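Local atomic coordinates of Abbfa_003403 (Acinetobacter baumannii, PDB entry 4ZXH), a protein that is a four-domain nonribosomal peptide synthetase, with condensation, adenylation, carrier and thioesterase domains that probably assemble and release a peptide product. Residues R221-F234 and R395-M407. Numbering follows the deposited sequence.
Sequences RPAVQQHKGSSLVF and RQQEGQLDITLEM. With PNS (4'-phosphopantetheine), chain B.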
# COMPACT_ATOMS: atom_id res chain seq x y z
N ARG A 221 -1.82 -6.62 0.03
CA ARG A 221 -0.64 -6.30 0.81
C ARG A 221 -0.94 -5.26 1.90
O ARG A 221 -1.49 -4.19 1.62
CB ARG A 221 0.48 -5.81 -0.11
CG ARG A 221 1.82 -5.73 0.56
CD ARG A 221 2.83 -5.00 -0.30
NE ARG A 221 3.08 -5.71 -1.54
CZ ARG A 221 3.97 -6.70 -1.67
NH1 ARG A 221 4.11 -7.29 -2.84
NH2 ARG A 221 4.69 -7.08 -0.62
N PRO A 222 -0.60 -5.57 3.16
CA PRO A 222 -0.79 -4.64 4.28
C PRO A 222 0.05 -3.38 4.14
O PRO A 222 1.14 -3.43 3.56
CB PRO A 222 -0.34 -5.44 5.51
CG PRO A 222 -0.44 -6.87 5.07
CD PRO A 222 -0.10 -6.88 3.61
N ALA A 223 -0.45 -2.27 4.68
CA ALA A 223 0.26 -1.00 4.54
C ALA A 223 1.63 -1.05 5.23
O ALA A 223 2.61 -0.51 4.72
CB ALA A 223 -0.58 0.13 5.09
N VAL A 224 1.70 -1.71 6.38
CA VAL A 224 2.98 -1.87 7.07
C VAL A 224 3.31 -3.34 7.35
O VAL A 224 2.54 -4.07 7.96
CB VAL A 224 3.02 -1.05 8.39
CG1 VAL A 224 4.34 -1.19 9.06
CG2 VAL A 224 2.78 0.41 8.11
N GLN A 225 4.46 -3.76 6.85
CA GLN A 225 4.98 -5.13 6.91
C GLN A 225 4.99 -5.69 8.34
O GLN A 225 5.59 -5.07 9.22
CB GLN A 225 6.40 -5.10 6.33
CG GLN A 225 7.02 -6.41 5.91
CD GLN A 225 8.40 -6.16 5.33
OE1 GLN A 225 8.85 -5.00 5.30
NE2 GLN A 225 9.08 -7.22 4.86
N GLN A 226 4.36 -6.84 8.57
CA GLN A 226 4.24 -7.43 9.93
C GLN A 226 5.18 -8.62 10.23
O GLN A 226 5.20 -9.14 11.36
CB GLN A 226 2.80 -7.89 10.17
CG GLN A 226 1.80 -6.77 10.33
CD GLN A 226 2.14 -5.87 11.49
OE1 GLN A 226 2.29 -6.33 12.62
NE2 GLN A 226 2.29 -4.58 11.21
N HIS A 227 5.95 -9.04 9.22
CA HIS A 227 6.92 -10.11 9.35
C HIS A 227 6.32 -11.39 9.91
O HIS A 227 6.94 -12.09 10.71
CB HIS A 227 8.10 -9.67 10.23
CG HIS A 227 8.84 -8.48 9.69
ND1 HIS A 227 9.75 -8.58 8.66
CD2 HIS A 227 8.78 -7.17 10.01
CE1 HIS A 227 10.23 -7.38 8.38
NE2 HIS A 227 9.65 -6.51 9.18
N LYS A 228 5.09 -11.69 9.50
CA LYS A 228 4.51 -13.01 9.76
C LYS A 228 4.85 -13.93 8.59
O LYS A 228 4.59 -13.59 7.43
CB LYS A 228 2.99 -12.95 9.94
CG LYS A 228 2.47 -12.06 11.06
CD LYS A 228 1.01 -12.41 11.35
CE LYS A 228 0.35 -11.46 12.34
NZ LYS A 228 0.11 -10.11 11.75
N GLY A 229 5.41 -15.09 8.86
CA GLY A 229 5.68 -16.02 7.77
C GLY A 229 5.39 -17.46 8.13
O GLY A 229 4.97 -17.77 9.25
N SER A 230 5.62 -18.35 7.17
CA SER A 230 5.52 -19.77 7.41
C SER A 230 6.54 -20.47 6.53
O SER A 230 7.21 -19.82 5.73
CB SER A 230 4.11 -20.28 7.12
OG SER A 230 4.04 -21.68 7.29
N SER A 231 6.66 -21.79 6.66
CA SER A 231 7.74 -22.54 6.00
C SER A 231 7.20 -23.82 5.41
O SER A 231 6.41 -24.49 6.05
CB SER A 231 8.86 -22.90 6.98
OG SER A 231 9.38 -21.77 7.65
N LEU A 232 7.64 -24.16 4.20
CA LEU A 232 7.25 -25.42 3.57
C LEU A 232 8.47 -26.25 3.17
O LEU A 232 9.18 -25.90 2.23
CB LEU A 232 6.36 -25.14 2.36
CG LEU A 232 6.03 -26.33 1.46
CD1 LEU A 232 5.44 -27.46 2.25
CD2 LEU A 232 5.08 -25.91 0.36
N VAL A 233 8.74 -27.34 3.88
CA VAL A 233 9.89 -28.18 3.55
C VAL A 233 9.58 -29.14 2.40
O VAL A 233 8.56 -29.84 2.41
CB VAL A 233 10.38 -28.96 4.79
CG1 VAL A 233 11.62 -29.80 4.44
CG2 VAL A 233 10.71 -27.98 5.92
N PHE A 234 10.43 -29.15 1.39
CA PHE A 234 10.25 -30.07 0.26
C PHE A 234 11.55 -30.81 -0.03
O PHE A 234 12.59 -30.47 0.51
CB PHE A 234 9.79 -29.31 -0.98
CG PHE A 234 10.77 -28.27 -1.46
CD1 PHE A 234 10.82 -27.01 -0.87
CD2 PHE A 234 11.65 -28.55 -2.50
CE1 PHE A 234 11.73 -26.06 -1.30
CE2 PHE A 234 12.56 -27.60 -2.94
CZ PHE A 234 12.61 -26.36 -2.34
N ARG A 395 10.32 -24.46 13.08
CA ARG A 395 10.13 -23.32 12.19
C ARG A 395 10.89 -22.10 12.77
O ARG A 395 10.78 -21.80 13.95
CB ARG A 395 8.66 -22.99 12.02
CG ARG A 395 7.88 -23.98 11.15
CD ARG A 395 6.35 -23.73 11.26
NE ARG A 395 5.96 -22.36 10.94
CZ ARG A 395 4.73 -21.87 11.06
NH1 ARG A 395 3.73 -22.63 11.50
NH2 ARG A 395 4.48 -20.61 10.74
N GLN A 396 11.69 -21.43 11.95
CA GLN A 396 12.45 -20.29 12.45
C GLN A 396 12.83 -19.30 11.34
O GLN A 396 12.79 -19.63 10.15
CB GLN A 396 13.70 -20.77 13.21
CG GLN A 396 14.64 -21.63 12.42
CD GLN A 396 15.78 -20.82 11.86
OE1 GLN A 396 16.51 -20.16 12.60
NE2 GLN A 396 15.90 -20.82 10.53
N GLN A 397 13.21 -18.09 11.75
CA GLN A 397 13.38 -16.94 10.85
C GLN A 397 12.30 -16.86 9.76
O GLN A 397 12.58 -17.00 8.56
CB GLN A 397 14.76 -16.95 10.16
CG GLN A 397 15.93 -17.47 10.98
CD GLN A 397 17.30 -16.93 10.59
OE1 GLN A 397 17.45 -16.21 9.61
NE2 GLN A 397 18.31 -17.42 11.27
N GLU A 398 11.06 -16.64 10.15
CA GLU A 398 10.01 -16.52 9.16
C GLU A 398 9.56 -15.07 8.99
O GLU A 398 9.43 -14.33 9.97
CB GLU A 398 8.83 -17.41 9.53
CG GLU A 398 9.19 -18.87 9.48
CD GLU A 398 8.10 -19.78 9.99
OE1 GLU A 398 7.38 -19.38 10.93
OE2 GLU A 398 7.99 -20.92 9.47
N GLY A 399 9.36 -14.67 7.74
CA GLY A 399 8.80 -13.37 7.42
C GLY A 399 9.80 -12.26 7.17
O GLY A 399 9.50 -11.08 7.37
N GLN A 400 11.00 -12.62 6.73
CA GLN A 400 11.98 -11.61 6.40
C GLN A 400 11.61 -10.93 5.11
O GLN A 400 11.68 -9.70 5.01
CB GLN A 400 13.37 -12.23 6.27
CG GLN A 400 13.96 -12.63 7.60
CD GLN A 400 15.23 -13.41 7.43
OE1 GLN A 400 15.67 -13.63 6.29
NE2 GLN A 400 15.83 -13.83 8.55
N LEU A 401 11.19 -11.74 4.13
CA LEU A 401 10.84 -11.25 2.81
C LEU A 401 9.46 -11.74 2.40
O LEU A 401 8.75 -12.33 3.20
CB LEU A 401 11.88 -11.70 1.79
CG LEU A 401 13.30 -11.19 2.02
CD1 LEU A 401 14.22 -11.81 0.97
CD2 LEU A 401 13.35 -9.66 1.98
N ASP A 402 9.08 -11.47 1.15
CA ASP A 402 7.80 -11.95 0.64
C ASP A 402 7.89 -13.44 0.42
O ASP A 402 6.96 -14.20 0.75
CB ASP A 402 7.43 -11.25 -0.67
CG ASP A 402 6.89 -9.85 -0.46
OD1 ASP A 402 7.04 -9.32 0.65
OD2 ASP A 402 6.32 -9.28 -1.42
N ILE A 403 9.03 -13.85 -0.14
CA ILE A 403 9.36 -15.24 -0.42
C ILE A 403 10.85 -15.44 -0.17
O ILE A 403 11.66 -14.57 -0.53
CB ILE A 403 9.06 -15.63 -1.89
CG1 ILE A 403 7.60 -15.45 -2.24
CG2 ILE A 403 9.36 -17.08 -2.14
CD1 ILE A 403 7.34 -15.64 -3.72
N THR A 404 11.23 -16.56 0.43
CA THR A 404 12.63 -16.94 0.48
C THR A 404 12.80 -18.43 0.19
O THR A 404 12.20 -19.27 0.86
CB THR A 404 13.29 -16.64 1.84
OG1 THR A 404 13.21 -15.24 2.14
CG2 THR A 404 14.74 -17.05 1.82
N LEU A 405 13.64 -18.75 -0.79
CA LEU A 405 14.04 -20.13 -1.06
C LEU A 405 15.33 -20.47 -0.30
O LEU A 405 16.36 -19.82 -0.50
CB LEU A 405 14.23 -20.33 -2.56
CG LEU A 405 14.62 -21.72 -3.03
CD1 LEU A 405 13.49 -22.66 -2.68
CD2 LEU A 405 14.88 -21.70 -4.52
N GLU A 406 15.28 -21.48 0.56
CA GLU A 406 16.47 -21.90 1.30
C GLU A 406 16.91 -23.30 0.88
O GLU A 406 16.15 -24.26 1.02
CB GLU A 406 16.22 -21.86 2.80
CG GLU A 406 15.72 -20.52 3.29
CD GLU A 406 15.65 -20.42 4.80
OE1 GLU A 406 15.75 -21.48 5.47
OE2 GLU A 406 15.47 -19.28 5.32
N MET A 407 18.13 -23.42 0.38
CA MET A 407 18.66 -24.70 -0.09
C MET A 407 20.02 -24.99 0.52
O MET A 407 20.53 -24.22 1.34
CB MET A 407 18.79 -24.71 -1.61
CG MET A 407 17.55 -24.35 -2.38
SD MET A 407 16.62 -25.78 -2.93
CE MET A 407 17.86 -26.69 -3.83
O23 PNS B . 15.14 2.35 4.40
P24 PNS B . 16.51 2.54 4.99
O25 PNS B . 17.42 3.56 4.37
O27 PNS B . 17.23 1.10 4.87
C28 PNS B . 16.61 -0.07 5.41
C29 PNS B . 17.54 -1.25 5.20
C30 PNS B . 18.85 -0.88 5.89
C31 PNS B . 17.75 -1.47 3.70
C32 PNS B . 16.90 -2.51 5.80
O33 PNS B . 15.52 -2.53 5.38
C34 PNS B . 17.64 -3.76 5.37
O35 PNS B . 18.82 -3.95 5.66
N36 PNS B . 16.99 -4.67 4.67
C37 PNS B . 17.62 -5.90 4.20
C38 PNS B . 16.85 -7.07 4.81
C39 PNS B . 17.78 -8.21 5.06
O40 PNS B . 18.93 -8.01 5.45
N41 PNS B . 17.26 -9.40 4.83
C42 PNS B . 17.88 -10.70 4.98
C43 PNS B . 16.90 -11.59 4.25
S44 PNS B . 17.53 -11.85 2.59
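The backbones touch at Gly-229 and Gly-399, CA to CA 4.1 Å, while the strands that follow stand 10.0 Å apart at the CA atoms of Phe-234 and Met-407, with strand 414-422 between them. Beside the glycines, His-227 turns the edge of its ring to the other backbone and ND1 donates to Gly-399 O at 2.8 Å, near the ring plane. Arg-221 reaches Asp-402 end-on: NH1 and NH2 both point at OD2, NH2 at 2.9 Å with an N-H...O angle of 162°, and the two groups are nearly coplanar. His-213 also bonds to that oxygen. Arg-395 holds Glu-398 side-on, NE to OE2 and NH2 to OE1; its NH2 also bonds weakly to Gly-229 O, and Ser-230 OG lies over one guanidinium face. Lys-116 adds a second charge at OE1. The Phe-234 ring puts CZ 3.8 Å from Leu-405 CD1, and Met-407 SD makes an oblique Met-aromatic contact. Gln-400, whose NE2 is bonded to Ala-38 O, and Leu-401 border the phosphopantetheine thiol end, consistent with the tunnel by which the carrier arm enters a condensation domain. Strands 229-235 and 403-411 flank strand 414-422 in one sheet, and helix 428-447 packs against Leu-232, Phe-234 and Ile-403.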